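WR4 (Caenorhabditis elegans, PDB 1M1S) is a sperm-specific protein of unknown function whose single domain has the immunoglobulin-like fold of the major sperm protein family. Local coordinates at residues A40-K44 against R54-G58; V43-N47 against E79-V83; E49-P55 against K67-L73; I84-E88 against A98-A102. Residue numbers count along the deposited sequence, not the author numbering.

Interaction 1: residues A40-K44 against R54-G58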
loop_
_atom_site.group_PDB
_atom_site.type_symbol
_atom_site.label_atom_id
_atom_site.label_comp_id
_atom_site.label_asym_id
_atom_site.label_seq_id
_atom_site.Cartn_x
_atom_site.Cartn_y
_atom_site.Cartn_z
ATOM N N ALA A 40 7.625 1.700 7.820
ATOM C CA ALA A 40 6.259 2.008 8.182
ATOM C C ALA A 40 5.641 2.383 6.859
ATOM O O ALA A 40 6.293 3.002 6.039
ATOM C CB ALA A 40 6.222 3.188 9.135
ATOM N N PHE A 41 4.426 1.948 6.592
ATOM C CA PHE A 41 3.830 2.336 5.334
ATOM C C PHE A 41 2.459 2.965 5.520
ATOM O O PHE A 41 1.721 2.603 6.445
ATOM C CB PHE A 41 3.846 1.185 4.308
ATOM C CG PHE A 41 2.906 0.044 4.614
ATOM C CD1 PHE A 41 1.579 0.078 4.183
ATOM C CD2 PHE A 41 3.359 -1.093 5.270
ATOM C CE1 PHE A 41 0.714 -1.010 4.392
ATOM C CE2 PHE A 41 2.501 -2.196 5.488
ATOM C CZ PHE A 41 1.174 -2.150 5.048
ATOM N N LYS A 42 2.155 3.921 4.644
ATOM C CA LYS A 42 0.890 4.643 4.629
ATOM C C LYS A 42 0.242 4.404 3.280
ATOM O O LYS A 42 0.893 4.580 2.261
ATOM C CB LYS A 42 1.148 6.134 4.781
ATOM C CG LYS A 42 -0.103 6.979 4.650
ATOM C CD LYS A 42 0.192 8.419 4.906
ATOM C CE LYS A 42 -1.060 9.227 4.749
ATOM N NZ LYS A 42 -0.860 10.675 5.048
ATOM N N VAL A 43 -1.047 4.067 3.266
ATOM C CA VAL A 43 -1.774 3.806 2.015
ATOM C C VAL A 43 -2.850 4.862 1.668
ATOM O O VAL A 43 -3.884 4.953 2.330
ATOM C CB VAL A 43 -2.377 2.378 2.043
ATOM C CG1 VAL A 43 -2.982 2.005 0.714
ATOM C CG2 VAL A 43 -1.310 1.400 2.412
ATOM N N LYS A 44 -2.573 5.655 0.630
ATOM C CA LYS A 44 -3.457 6.717 0.149
ATOM C C LYS A 44 -4.256 6.153 -0.995
ATOM O O LYS A 44 -3.698 5.672 -1.974
ATOM C CB LYS A 44 -2.632 7.926 -0.296
ATOM C CG LYS A 44 -1.702 8.406 0.794
ATOM C CD LYS A 44 -0.633 9.326 0.272
ATOM C CE LYS A 44 -1.045 10.781 0.382
ATOM N NZ LYS A 44 0.157 11.657 0.473
ATOM N N ARG A 54 -6.800 -2.614 2.704
ATOM C CA ARG A 54 -6.461 -2.924 4.100
ATOM C C ARG A 54 -5.061 -3.521 4.194
ATOM O O ARG A 54 -4.712 -4.406 3.422
ATOM C CB ARG A 54 -7.456 -3.945 4.688
ATOM C CG ARG A 54 -8.917 -3.582 4.576
ATOM C CD ARG A 54 -9.751 -4.330 5.583
ATOM N NE ARG A 54 -11.168 -3.980 5.478
ATOM C CZ ARG A 54 -11.668 -2.759 5.649
ATOM N NH1 ARG A 54 -10.872 -1.738 5.932
ATOM N NH2 ARG A 54 -12.974 -2.562 5.519
ATOM N N PRO A 55 -4.223 -3.081 5.171
ATOM C CA PRO A 55 -4.439 -2.054 6.205
ATOM C C PRO A 55 -4.206 -0.692 5.580
ATOM O O PRO A 55 -4.047 -0.601 4.372
ATOM C CB PRO A 55 -3.334 -2.390 7.224
ATOM C CG PRO A 55 -2.530 -3.535 6.640
ATOM C CD PRO A 55 -2.846 -3.555 5.186
ATOM N N VAL A 56 -4.252 0.376 6.370
ATOM C CA VAL A 56 -3.987 1.702 5.826
ATOM C C VAL A 56 -2.550 2.019 6.200
ATOM O O VAL A 56 -1.769 2.509 5.383
ATOM C CB VAL A 56 -4.918 2.769 6.394
ATOM C CG1 VAL A 56 -4.571 4.122 5.802
ATOM C CG2 VAL A 56 -6.342 2.416 6.083
ATOM N N TYR A 57 -2.220 1.706 7.448
ATOM C CA TYR A 57 -0.882 1.881 7.997
ATOM C C TYR A 57 -0.304 0.518 8.335
ATOM O O TYR A 57 -1.033 -0.470 8.391
ATOM C CB TYR A 57 -0.942 2.741 9.249
ATOM C CG TYR A 57 -1.166 4.200 8.930
ATOM C CD1 TYR A 57 -2.452 4.717 8.789
ATOM C CD2 TYR A 57 -0.082 5.069 8.723
ATOM C CE1 TYR A 57 -2.655 6.045 8.443
ATOM C CE2 TYR A 57 -0.283 6.403 8.374
ATOM C CZ TYR A 57 -1.572 6.879 8.238
ATOM O OH TYR A 57 -1.801 8.181 7.873
ATOM N N GLY A 58 1.008 0.434 8.519
ATOM C CA GLY A 58 1.592 -0.857 8.868
ATOM C C GLY A 58 3.099 -0.966 8.772
ATOM O O GLY A 58 3.739 -0.166 8.085
#
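Strand 51-60 of this immunoglobulin-like MSP domain pairs antiparallel with strand 38-45 as a beta hairpin, and the segment R54-G58 illustrates how a hairpin strand can be broken and then resume. R54 points away from strand 38-45, and its backbone pairs instead with D69 of strand 65-72. A cis peptide bond then leads into P55, whose CD lies 4.3 Å from CZ at the edge of the F41 ring. V56 directs its side chain away, yet its carbonyl O accepts a hydrogen bond from V43 N at 2.7 Å. Regular pairing returns at Y57, a non-hydrogen-bonded partner of K42. Their side chains share the more exposed face of the sheet, with K42 CE 3.4 Å from Y57 OH, and Y57 CA makes a CA-H...O contact of 3.1 Å with F41 O. G58 forms the hydrogen-bonded pair with F41: F41 N donates to G58 O at 2.7 Å, and the return bond from G58 N to F41 O, at 3.1 Å, is weak. Its backbone angles by themselves call for glycine, and the F41 ring folds over it where a beta carbon would clash, leaving G58 CA 4.1 Å from the ring centroid in a CH-pi contact.

Interaction 2: residues V43-N47 against E79-V83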
loop_
_atom_site.group_PDB
_atom_site.type_symbol
_atom_site.label_atom_id
_atom_site.label_comp_id
_atom_site.label_asym_id
_atom_site.label_seq_id
_atom_site.Cartn_x
_atom_site.Cartn_y
_atom_site.Cartn_z
ATOM N N VAL A 43 -1.047 4.067 3.266
ATOM C CA VAL A 43 -1.774 3.806 2.015
ATOM C C VAL A 43 -2.850 4.862 1.668
ATOM O O VAL A 43 -3.884 4.953 2.330
ATOM C CB VAL A 43 -2.377 2.378 2.043
ATOM C CG1 VAL A 43 -2.982 2.005 0.714
ATOM C CG2 VAL A 43 -1.310 1.400 2.412
ATOM N N LYS A 44 -2.573 5.655 0.630
ATOM C CA LYS A 44 -3.457 6.717 0.149
ATOM C C LYS A 44 -4.256 6.153 -0.995
ATOM O O LYS A 44 -3.698 5.672 -1.974
ATOM C CB LYS A 44 -2.632 7.926 -0.296
ATOM C CG LYS A 44 -1.702 8.406 0.794
ATOM C CD LYS A 44 -0.633 9.326 0.272
ATOM C CE LYS A 44 -1.045 10.781 0.382
ATOM N NZ LYS A 44 0.157 11.657 0.473
ATOM N N SER A 45 -5.568 6.213 -0.851
ATOM C CA SER A 45 -6.456 5.655 -1.843
ATOM C C SER A 45 -7.216 6.743 -2.568
ATOM O O SER A 45 -7.739 7.648 -1.936
ATOM C CB SER A 45 -7.420 4.714 -1.130
ATOM O OG SER A 45 -8.289 4.057 -2.028
ATOM N N SER A 46 -7.332 6.606 -3.885
ATOM C CA SER A 46 -8.022 7.577 -4.731
ATOM C C SER A 46 -9.521 7.393 -4.688
ATOM O O SER A 46 -10.286 8.351 -4.681
ATOM C CB SER A 46 -7.574 7.419 -6.183
ATOM O OG SER A 46 -8.205 6.296 -6.764
ATOM N N ASN A 47 -9.936 6.142 -4.617
ATOM C CA ASN A 47 -11.347 5.855 -4.617
ATOM C C ASN A 47 -11.800 5.014 -3.453
ATOM O O ASN A 47 -11.906 3.786 -3.542
ATOM C CB ASN A 47 -11.723 5.181 -5.924
ATOM C CG ASN A 47 -13.209 4.986 -6.077
ATOM O OD1 ASN A 47 -14.008 5.359 -5.221
ATOM N ND2 ASN A 47 -13.583 4.349 -7.149
ATOM N N GLU A 79 -10.213 3.725 -13.994
ATOM C CA GLU A 79 -8.935 3.483 -13.386
ATOM C C GLU A 79 -8.779 4.388 -12.163
ATOM O O GLU A 79 -9.291 5.525 -12.140
ATOM C CB GLU A 79 -7.841 3.710 -14.427
ATOM C CG GLU A 79 -7.968 2.725 -15.596
ATOM C CD GLU A 79 -6.874 2.848 -16.648
ATOM O OE1 GLU A 79 -5.921 3.649 -16.467
ATOM O OE2 GLU A 79 -6.982 2.135 -17.672
ATOM N N ASP A 80 -8.133 3.844 -11.130
ATOM C CA ASP A 80 -7.869 4.559 -9.881
ATOM C C ASP A 80 -6.484 4.179 -9.390
ATOM O O ASP A 80 -5.832 3.330 -9.993
ATOM C CB ASP A 80 -8.919 4.190 -8.844
ATOM C CG ASP A 80 -10.222 4.890 -9.082
ATOM O OD1 ASP A 80 -10.281 6.101 -8.825
ATOM O OD2 ASP A 80 -11.174 4.242 -9.550
ATOM N N LYS A 81 -6.020 4.782 -8.302
ATOM C CA LYS A 81 -4.691 4.425 -7.800
ATOM C C LYS A 81 -4.576 4.412 -6.279
ATOM O O LYS A 81 -5.396 4.993 -5.561
ATOM C CB LYS A 81 -3.625 5.363 -8.356
ATOM C CG LYS A 81 -3.820 6.807 -7.922
ATOM C CD LYS A 81 -2.656 7.667 -8.292
ATOM C CE LYS A 81 -3.035 9.101 -8.153
ATOM N NZ LYS A 81 -1.808 9.887 -8.271
ATOM N N ILE A 82 -3.500 3.792 -5.811
ATOM C CA ILE A 82 -3.175 3.687 -4.392
ATOM C C ILE A 82 -1.725 4.128 -4.303
ATOM O O ILE A 82 -0.897 3.688 -5.104
ATOM C CB ILE A 82 -3.251 2.223 -3.906
ATOM C CG1 ILE A 82 -4.662 1.886 -3.458
ATOM C CG2 ILE A 82 -2.243 1.957 -2.793
ATOM C CD1 ILE A 82 -4.827 0.441 -3.232
ATOM N N VAL A 83 -1.422 5.040 -3.388
ATOM C CA VAL A 83 -0.047 5.486 -3.245
ATOM C C VAL A 83 0.465 5.022 -1.905
ATOM O O VAL A 83 -0.063 5.423 -0.870
ATOM C CB VAL A 83 0.095 7.031 -3.344
ATOM C CG1 VAL A 83 1.559 7.426 -3.314
ATOM C CG2 VAL A 83 -0.486 7.525 -4.634
#
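This is an antiparallel strand pairing between sequence-distant partners, joining the end of strand 38-45 to the start of strand 79-89 in the beta sheet of the MSP domain. The axes of the short strands 43-45 and 79-83 approach to 4.6 Å, with 161° between their N-to-C directions, nearly antiparallel. K44 and V83 form a hydrogen-bonded pair, with K44 N to V83 O at 2.9 Å and V83 N to K44 O at 2.8 Å. S45 and I82 follow as a non-hydrogen-bonded pair. On their face of the sheet V43 CG1 packs 3.6 Å from I82 CG2, in an apolar layer continued by V53 and L68. Beyond S45 the first strand ends, but S46 prolongs the ladder: its N donates to K81 O at 3.0 Å, and its OG accepts from K81 N at 3.1 Å. The same OG donates to D80 OD1 at 2.9 Å. A serine hydroxyl thus takes the place that a backbone carbonyl would fill in a regular ladder, while donating to one carboxylate oxygen of D80, so the polar pairing outlasts the strand itself.

Interaction 3: residues E49-P55 against K67-L73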
loop_
_atom_site.group_PDB
_atom_site.type_symbol
_atom_site.label_atom_id
_atom_site.label_comp_id
_atom_site.label_asym_id
_atom_site.label_seq_id
_atom_site.Cartn_x
_atom_site.Cartn_y
_atom_site.Cartn_z
ATOM N N GLU A 49 -14.503 4.199 -2.430
ATOM C CA GLU A 49 -15.917 3.952 -2.677
ATOM C C GLU A 49 -16.239 2.788 -3.610
ATOM O O GLU A 49 -17.407 2.448 -3.777
ATOM C CB GLU A 49 -16.561 5.235 -3.189
ATOM C CG GLU A 49 -18.046 5.173 -3.500
ATOM C CD GLU A 49 -18.394 6.153 -4.599
ATOM O OE1 GLU A 49 -17.686 7.181 -4.697
ATOM O OE2 GLU A 49 -19.331 5.893 -5.385
ATOM N N HIS A 50 -15.230 2.248 -4.287
ATOM C CA HIS A 50 -15.399 1.075 -5.153
ATOM C C HIS A 50 -14.268 0.175 -4.683
ATOM O O HIS A 50 -14.239 -1.016 -4.952
ATOM C CB HIS A 50 -15.190 1.375 -6.635
ATOM C CG HIS A 50 -16.116 2.409 -7.201
ATOM N ND1 HIS A 50 -17.500 2.250 -7.210
ATOM C CD2 HIS A 50 -15.871 3.608 -7.731
ATOM C CE1 HIS A 50 -18.037 3.345 -7.708
ATOM N NE2 HIS A 50 -17.085 4.189 -8.040
ATOM N N TYR A 51 -13.322 0.776 -3.974
ATOM C CA TYR A 51 -12.182 0.058 -3.442
ATOM C C TYR A 51 -12.122 0.114 -1.921
ATOM O O TYR A 51 -12.472 1.121 -1.309
ATOM C CB TYR A 51 -10.904 0.628 -4.046
ATOM C CG TYR A 51 -10.783 0.314 -5.514
ATOM C CD1 TYR A 51 -11.035 1.279 -6.492
ATOM C CD2 TYR A 51 -10.426 -0.966 -5.931
ATOM C CE1 TYR A 51 -10.937 0.963 -7.854
ATOM C CE2 TYR A 51 -10.330 -1.280 -7.279
ATOM C CZ TYR A 51 -10.583 -0.319 -8.232
ATOM O OH TYR A 51 -10.502 -0.670 -9.552
ATOM N N ARG A 52 -11.723 -1.003 -1.327
ATOM C CA ARG A 52 -11.576 -1.148 0.108
ATOM C C ARG A 52 -10.225 -1.806 0.316
ATOM O O ARG A 52 -10.074 -3.021 0.167
ATOM C CB ARG A 52 -12.692 -2.024 0.652
ATOM C CG ARG A 52 -12.449 -2.612 2.037
ATOM C CD ARG A 52 -13.621 -3.531 2.409
ATOM N NE ARG A 52 -13.244 -4.777 3.089
ATOM C CZ ARG A 52 -13.890 -5.937 2.939
ATOM N NH1 ARG A 52 -14.944 -6.016 2.134
ATOM N NH2 ARG A 52 -13.486 -7.017 3.597
ATOM N N VAL A 53 -9.237 -0.967 0.614
ATOM C CA VAL A 53 -7.865 -1.406 0.846
ATOM C C VAL A 53 -7.555 -1.569 2.361
ATOM O O VAL A 53 -8.061 -0.817 3.204
ATOM C CB VAL A 53 -6.884 -0.480 0.095
ATOM C CG1 VAL A 53 -5.493 -1.051 0.075
ATOM C CG2 VAL A 53 -7.362 -0.293 -1.299
ATOM N N ARG A 54 -6.800 -2.614 2.704
ATOM C CA ARG A 54 -6.461 -2.924 4.100
ATOM C C ARG A 54 -5.061 -3.521 4.194
ATOM O O ARG A 54 -4.712 -4.406 3.422
ATOM C CB ARG A 54 -7.456 -3.945 4.688
ATOM C CG ARG A 54 -8.917 -3.582 4.576
ATOM C CD ARG A 54 -9.751 -4.330 5.583
ATOM N NE ARG A 54 -11.168 -3.980 5.478
ATOM C CZ ARG A 54 -11.668 -2.759 5.649
ATOM N NH1 ARG A 54 -10.872 -1.738 5.932
ATOM N NH2 ARG A 54 -12.974 -2.562 5.519
ATOM N N PRO A 55 -4.223 -3.081 5.171
ATOM C CA PRO A 55 -4.439 -2.054 6.205
ATOM C C PRO A 55 -4.206 -0.692 5.580
ATOM O O PRO A 55 -4.047 -0.601 4.372
ATOM C CB PRO A 55 -3.334 -2.390 7.224
ATOM C CG PRO A 55 -2.530 -3.535 6.640
ATOM C CD PRO A 55 -2.846 -3.555 5.186
ATOM N N LYS A 67 1.277 -7.994 3.885
ATOM C CA LYS A 67 0.224 -7.981 2.851
ATOM C C LYS A 67 -0.730 -6.840 2.768
ATOM O O LYS A 67 -1.069 -6.227 3.770
ATOM C CB LYS A 67 -0.499 -9.312 2.748
ATOM C CG LYS A 67 -1.417 -9.639 3.866
ATOM C CD LYS A 67 -2.640 -10.321 3.321
ATOM C CE LYS A 67 -3.509 -10.870 4.425
ATOM N NZ LYS A 67 -4.776 -11.370 3.828
ATOM N N LEU A 68 -1.184 -6.607 1.550
ATOM C CA LEU A 68 -2.118 -5.546 1.325
ATOM C C LEU A 68 -3.374 -6.124 0.701
ATOM O O LEU A 68 -3.287 -6.879 -0.258
ATOM C CB LEU A 68 -1.503 -4.489 0.361
ATOM C CG LEU A 68 -2.251 -3.188 0.088
ATOM C CD1 LEU A 68 -2.525 -2.432 1.395
ATOM C CD2 LEU A 68 -1.432 -2.326 -0.873
ATOM N N ASP A 69 -4.521 -5.779 1.298
ATOM C CA ASP A 69 -5.824 -6.223 0.842
ATOM C C ASP A 69 -6.650 -5.098 0.205
ATOM O O ASP A 69 -7.090 -4.205 0.934
ATOM C CB ASP A 69 -6.593 -6.903 1.968
ATOM C CG ASP A 69 -5.974 -8.167 2.436
ATOM O OD1 ASP A 69 -5.027 -8.581 1.710
ATOM O OD2 ASP A 69 -6.399 -8.741 3.450
ATOM N N ILE A 70 -6.789 -5.102 -1.126
ATOM C CA ILE A 70 -7.586 -4.128 -1.903
ATOM C C ILE A 70 -8.860 -4.894 -2.300
ATOM O O ILE A 70 -8.739 -6.019 -2.769
ATOM C CB ILE A 70 -6.796 -3.672 -3.168
ATOM C CG1 ILE A 70 -5.402 -3.307 -2.773
ATOM C CG2 ILE A 70 -7.511 -2.610 -3.906
ATOM C CD1 ILE A 70 -4.437 -3.005 -3.911
ATOM N N ASN A 71 -10.055 -4.327 -2.125
ATOM C CA ASN A 71 -11.255 -5.071 -2.481
ATOM C C ASN A 71 -12.158 -4.247 -3.386
ATOM O O ASN A 71 -12.667 -3.194 -2.989
ATOM C CB ASN A 71 -11.988 -5.554 -1.232
ATOM C CG ASN A 71 -13.156 -6.479 -1.546
ATOM O OD1 ASN A 71 -13.061 -7.328 -2.434
ATOM N ND2 ASN A 71 -14.292 -6.267 -0.866
ATOM N N ARG A 72 -12.342 -4.722 -4.620
ATOM C CA ARG A 72 -13.203 -4.043 -5.577
ATOM C C ARG A 72 -14.657 -4.406 -5.317
ATOM O O ARG A 72 -15.011 -5.570 -5.074
ATOM C CB ARG A 72 -12.811 -4.377 -7.035
ATOM C CG ARG A 72 -13.749 -3.854 -8.137
ATOM C CD ARG A 72 -13.688 -2.328 -8.347
ATOM N NE ARG A 72 -14.779 -1.857 -9.210
ATOM C CZ ARG A 72 -14.874 -0.627 -9.726
ATOM N NH1 ARG A 72 -13.941 0.293 -9.475
ATOM N NH2 ARG A 72 -15.877 -0.323 -10.546
ATOM N N LEU A 73 -15.466 -3.351 -5.290
ATOM C CA LEU A 73 -16.902 -3.418 -5.060
ATOM C C LEU A 73 -17.607 -2.956 -6.339
ATOM O O LEU A 73 -16.996 -2.304 -7.193
ATOM C CB LEU A 73 -17.260 -2.465 -3.918
ATOM C CG LEU A 73 -16.513 -2.719 -2.611
ATOM C CD1 LEU A 73 -16.327 -1.425 -1.846
ATOM C CD2 LEU A 73 -17.230 -3.789 -1.792
#
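R52, R72 and H50 lose the most surface where strands 51-60 and 65-72 pair as an antiparallel beta hairpin of the MSP domain, covering the ladder by side chain and backbone together. R52, at 78 Å², lies on the outer face beside N71, whose CG sits over one face of its guanidinium. Between their backbones R52 N donates to N71 O at 2.9 Å, whereas the return bond from N71 N to R52 O, at 2.6 Å, is weak. R72, at 76 Å², belongs to the other face. Its guanidinium covers H50 CB, 3.3 Å from NH1, and Y51 CE1 lies at the edge of the guanidinium, 3.5 Å from NH1, while NE and NH2 bond to the carbonyls of A22 and P76. H50, at 71 Å², closes this end through its carbonyl, with L73 N donating to H50 O at 2.7 Å. Further along, V53 CG2 meets I70 CG2 and V53 CG1 meets L68 CD1, both at 3.5 Å, on the face turned to I82 and L113. The chemistry thus largely divides by face: aliphatic groups and Y51 inward, charged and amide groups outside, with R72, the exception, met at its polar end by backbone carbonyls.

Interaction 4: residues I84-E88 against A98-A102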
loop_
_atom_site.group_PDB
_atom_site.type_symbol
_atom_site.label_atom_id
_atom_site.label_comp_id
_atom_site.label_asym_id
_atom_site.label_seq_id
_atom_site.Cartn_x
_atom_site.Cartn_y
_atom_site.Cartn_z
ATOM N N ILE A 84 1.481 4.166 -1.921
ATOM C CA ILE A 84 2.047 3.675 -0.674
ATOM C C ILE A 84 3.269 4.506 -0.363
ATOM O O ILE A 84 4.176 4.603 -1.185
ATOM C CB ILE A 84 2.445 2.185 -0.753
ATOM C CG1 ILE A 84 1.253 1.351 -1.176
ATOM C CG2 ILE A 84 2.909 1.675 0.616
ATOM C CD1 ILE A 84 1.667 0.062 -1.707
ATOM N N GLN A 85 3.231 5.190 0.775
ATOM C CA GLN A 85 4.368 5.995 1.227
ATOM C C GLN A 85 5.059 5.158 2.287
ATOM O O GLN A 85 4.392 4.367 2.959
ATOM C CB GLN A 85 3.909 7.307 1.865
ATOM C CG GLN A 85 3.131 8.249 0.942
ATOM C CD GLN A 85 3.026 9.661 1.502
ATOM O OE1 GLN A 85 2.961 9.851 2.718
ATOM N NE2 GLN A 85 3.040 10.664 0.613
ATOM N N TYR A 86 6.380 5.278 2.408
ATOM C CA TYR A 86 7.114 4.527 3.438
ATOM C C TYR A 86 8.101 5.386 4.189
ATOM O O TYR A 86 8.355 6.522 3.815
ATOM C CB TYR A 86 7.823 3.275 2.890
ATOM C CG TYR A 86 8.755 3.523 1.741
ATOM C CD1 TYR A 86 10.113 3.850 1.944
ATOM C CD2 TYR A 86 8.279 3.453 0.435
ATOM C CE1 TYR A 86 10.958 4.108 0.849
ATOM C CE2 TYR A 86 9.101 3.694 -0.643
ATOM C CZ TYR A 86 10.425 4.027 -0.438
ATOM O OH TYR A 86 11.168 4.334 -1.540
ATOM N N ALA A 87 8.683 4.828 5.235
ATOM C CA ALA A 87 9.639 5.570 6.022
ATOM C C ALA A 87 10.408 4.553 6.810
ATOM O O ALA A 87 9.859 3.515 7.123
ATOM C CB ALA A 87 8.896 6.479 6.974
ATOM N N GLU A 88 11.663 4.840 7.140
ATOM C CA GLU A 88 12.476 3.931 7.943
ATOM C C GLU A 88 12.163 4.174 9.393
ATOM O O GLU A 88 11.949 5.314 9.793
ATOM C CB GLU A 88 13.933 4.196 7.700
ATOM C CG GLU A 88 14.383 3.623 6.411
ATOM C CD GLU A 88 15.525 4.403 5.822
ATOM O OE1 GLU A 88 16.307 4.985 6.610
ATOM O OE2 GLU A 88 15.627 4.454 4.571
ATOM N N ALA A 98 3.285 7.420 13.392
ATOM C CA ALA A 98 4.256 8.389 13.911
ATOM C C ALA A 98 5.160 9.051 12.863
ATOM O O ALA A 98 5.197 10.286 12.787
ATOM C CB ALA A 98 5.068 7.796 15.040
ATOM N N PRO A 99 5.840 8.256 11.996
ATOM C CA PRO A 99 6.688 8.935 11.005
ATOM C C PRO A 99 5.910 9.639 9.872
ATOM O O PRO A 99 6.508 10.323 9.058
ATOM C CB PRO A 99 7.587 7.804 10.486
ATOM C CG PRO A 99 6.706 6.644 10.555
ATOM C CD PRO A 99 6.023 6.793 11.903
ATOM N N PHE A 100 4.586 9.480 9.830
ATOM C CA PHE A 100 3.770 10.127 8.790
ATOM C C PHE A 100 3.099 11.395 9.303
ATOM O O PHE A 100 2.987 12.375 8.571
ATOM C CB PHE A 100 2.762 9.144 8.180
ATOM C CG PHE A 100 3.412 7.970 7.506
ATOM C CD1 PHE A 100 3.298 6.691 8.053
ATOM C CD2 PHE A 100 4.214 8.157 6.378
ATOM C CE1 PHE A 100 3.976 5.600 7.508
ATOM C CE2 PHE A 100 4.906 7.077 5.812
ATOM C CZ PHE A 100 4.786 5.789 6.386
ATOM N N LYS A 101 2.674 11.368 10.567
ATOM C CA LYS A 101 2.079 12.520 11.249
ATOM C C LYS A 101 3.232 13.522 11.404
ATOM O O LYS A 101 3.027 14.693 11.750
ATOM C CB LYS A 101 1.596 12.104 12.654
ATOM C CG LYS A 101 0.302 11.306 12.727
ATOM C CD LYS A 101 -0.026 10.922 14.174
ATOM C CE LYS A 101 -1.490 10.559 14.327
ATOM N NZ LYS A 101 -1.795 10.080 15.687
ATOM N N ALA A 102 4.445 12.990 11.209
ATOM C CA ALA A 102 5.713 13.712 11.314
ATOM C C ALA A 102 6.213 14.279 9.992
ATOM O O ALA A 102 7.125 15.116 9.980
ATOM C CB ALA A 102 6.787 12.791 11.893
#
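Apolar contacts dominate where the short, weakly bonded helix 98-101 rests against strand 79-89, a simple case of a helical turn in a connection packing on a sheet. A87 CB meets P99 CB at 4.0 Å, and A87 CB lies 4.2 Å from F100 CE2, so the small alanine side chain fits beneath both larger residues. The aliphatic start of Q85 adds to the same surface, with its CB 4.1 Å from F100 CE2. Q85 and A87 point toward the helix while Y86, between them, points away, as the alternation of a beta strand requires.

Contacts between the ring and the strand backbone form a second group. F100 leans out from the helix, and its CZ reaches Q85 O at 3.7 Å and Y86 CA at 4.0 Å, the latter lying at the ring edge. These are van der Waals approaches; the segments are joined without hydrogen bonds, and their interface is small, at 185 Å² over both sides.

The strand's own hydrogen bonds run sideways, from Q85 to K42 and A87 to A40 on one flank and from I84 to I109 on the other. F100 also touches A40 and K42, so its ring spans two neighbouring strands. The arrangement is that of a beta sandwich of the immunoglobulin-like class, with the helical turn between strands 79-89 and 107-115 packed on the outside of the sheet.

In the fold
Three of the four contacts are strand pairings in one sheet that closes on itself, where 65-72, 51-60, 38-45 and 79-89 lie side by side in that order. Interactions 1 and 2 share V43 and K44 and use the two edges of strand 38-45; their centres are about 12 Å apart. Interaction 3 uses the earlier part of strand 51-60 and interaction 1 the later, and they share R54 and P55. Interactions 3 and 4, with centres about 20 Å apart, lie on opposite sides of the chain's centre, yet L68 CD2 meets I84 CD1 at 4.0 Å. Interactions 1 to 3 thus converge on one apolar interior, while interaction 4, last in the chain, covers the outer side of strands 79-89 and 38-45.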